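Local coordinates for protein glucose-6-phosphate isomerase (Thermus thermophilus, PDB 1ZZG) that probably catalyses the reversible isomerization of glucose 6-phosphate to fructose 6-phosphate in glycolysis and gluconeogenesis, at residues Y372-G375 with W376-H380. Numbering follows the deposited sequence.
Sequences YAVG and WLMQH
Tyr372 and Trp376, one helical turn apart, illustrate how i to i+4 spacing pairs aromatic side chains on one flank of an α-helix. The indole turns the edge of its six-membered ring toward the phenol face in an offset edge-to-face stack, with centroids 5.9 Å apart and planes at 82°. With CG anti to the backbone N in both residues (chi1 -179° in Tyr372), which lie a turn apart, the two side chains run side by side in the same direction. Tyr372 CE2 meets Trp376 CE3 at 4.0 Å, and Tyr372 OH lies near the indole plane, 3.7 Å from Trp376 CZ3. Trimming Tyr372 to an alanine would probably leave this indole edge without its aromatic cover and freer to rock. Packing is closest along the backbone, where Met378 N bonds to Val374 O at 2.8 Å and a nearly straight 176°, while Met378 CG rests 3.3 Å from that same oxygen. The Val374 and Met378 side chains meet only at van der Waals distance, CG1 of Val374 lying 4.0 Å from SD of Met378, and Tyr372 remains partly exposed at the margin of an otherwise buried stretch of helix. Both segments belong to helix 371-391; Lys215 of helix 206-221 touches both aromatic residues, whereas Leu257 of helix 257-269 packs against Leu377 and Met378.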
loop_
_atom_site.group_PDB
_atom_site.type_symbol
_atom_site.label_atom_id
_atom_site.label_comp_id
_atom_site.label_asym_id
_atom_site.label_seq_id
_atom_site.Cartn_x
_atom_site.Cartn_y
_atom_site.Cartn_z
ATOM N N TYR A 372 -19.085 11.396 -6.633
ATOM C CA TYR A 372 -18.995 12.730 -7.232
ATOM C C TYR A 372 -17.661 13.399 -6.897
ATOM O O TYR A 372 -16.909 13.800 -7.793
ATOM C CB TYR A 372 -20.159 13.591 -6.735
ATOM C CG TYR A 372 -20.219 15.000 -7.301
ATOM C CD1 TYR A 372 -20.729 15.247 -8.577
ATOM C CD2 TYR A 372 -19.784 16.090 -6.546
ATOM C CE1 TYR A 372 -20.811 16.548 -9.083
ATOM C CE2 TYR A 372 -19.858 17.393 -7.042
ATOM C CZ TYR A 372 -20.373 17.613 -8.307
ATOM O OH TYR A 372 -20.451 18.903 -8.788
ATOM N N ALA A 373 -17.357 13.500 -5.605
ATOM C CA ALA A 373 -16.117 14.127 -5.156
ATOM C C ALA A 373 -14.850 13.373 -5.581
ATOM O O ALA A 373 -13.849 13.987 -5.945
ATOM C CB ALA A 373 -16.137 14.287 -3.625
ATOM N N VAL A 374 -14.890 12.048 -5.527
ATOM C CA VAL A 374 -13.727 11.249 -5.896
ATOM C C VAL A 374 -13.534 11.229 -7.415
ATOM O O VAL A 374 -12.404 11.254 -7.899
ATOM C CB VAL A 374 -13.843 9.813 -5.326
ATOM C CG1 VAL A 374 -12.688 8.946 -5.823
ATOM C CG2 VAL A 374 -13.836 9.877 -3.784
ATOM N N GLY A 375 -14.639 11.196 -8.162
ATOM C CA GLY A 375 -14.546 11.223 -9.613
ATOM C C GLY A 375 -13.906 12.540 -10.018
ATOM O O GLY A 375 -13.117 12.620 -10.964
ATOM N N TRP A 376 -14.263 13.588 -9.285
ATOM C CA TRP A 376 -13.719 14.914 -9.521
ATOM C C TRP A 376 -12.212 14.866 -9.231
ATOM O O TRP A 376 -11.400 15.266 -10.063
ATOM C CB TRP A 376 -14.407 15.927 -8.594
ATOM C CG TRP A 376 -14.082 17.373 -8.893
ATOM C CD1 TRP A 376 -12.873 17.885 -9.281
ATOM C CD2 TRP A 376 -14.973 18.493 -8.776
ATOM N NE1 TRP A 376 -12.957 19.255 -9.414
ATOM C CE2 TRP A 376 -14.235 19.652 -9.111
ATOM C CE3 TRP A 376 -16.326 18.628 -8.424
ATOM C CZ2 TRP A 376 -14.802 20.933 -9.099
ATOM C CZ3 TRP A 376 -16.891 19.908 -8.414
ATOM C CH2 TRP A 376 -16.125 21.040 -8.752
ATOM N N LEU A 377 -11.841 14.354 -8.058
ATOM C CA LEU A 377 -10.428 14.270 -7.681
ATOM C C LEU A 377 -9.578 13.472 -8.673
ATOM O O LEU A 377 -8.521 13.924 -9.108
ATOM C CB LEU A 377 -10.283 13.666 -6.279
ATOM C CG LEU A 377 -8.847 13.438 -5.785
ATOM C CD1 LEU A 377 -8.056 14.742 -5.854
ATOM C CD2 LEU A 377 -8.874 12.902 -4.360
ATOM N N MET A 378 -10.038 12.282 -9.032
ATOM C CA MET A 378 -9.298 11.451 -9.976
ATOM C C MET A 378 -9.113 12.118 -11.340
ATOM O O MET A 378 -8.014 12.107 -11.898
ATOM C CB MET A 378 -9.999 10.098 -10.137
ATOM C CG MET A 378 -9.924 9.234 -8.881
ATOM S SD MET A 378 -10.787 7.643 -9.033
ATOM C CE MET A 378 -9.607 6.729 -10.039
ATOM N N GLN A 379 -10.180 12.696 -11.879
ATOM C CA GLN A 379 -10.092 13.363 -13.179
ATOM C C GLN A 379 -9.178 14.591 -13.067
ATOM O O GLN A 379 -8.446 14.925 -14.002
ATOM C CB GLN A 379 -11.483 13.790 -13.661
ATOM C CG GLN A 379 -11.497 14.339 -15.094
ATOM C CD GLN A 379 -11.427 13.246 -16.147
ATOM O OE1 GLN A 379 -11.174 12.085 -15.836
ATOM N NE2 GLN A 379 -11.649 13.617 -17.404
ATOM N N HIS A 380 -9.233 15.257 -11.917
ATOM C CA HIS A 380 -8.404 16.432 -11.648
ATOM C C HIS A 380 -6.930 16.048 -11.716
ATOM O O HIS A 380 -6.117 16.767 -12.300
ATOM C CB HIS A 380 -8.723 16.987 -10.249
ATOM C CG HIS A 380 -7.729 17.991 -9.747
ATOM N ND1 HIS A 380 -8.026 19.330 -9.607
ATOM C CD2 HIS A 380 -6.444 17.847 -9.338
ATOM C CE1 HIS A 380 -6.967 19.967 -9.138
ATOM N NE2 HIS A 380 -5.994 19.090 -8.966
#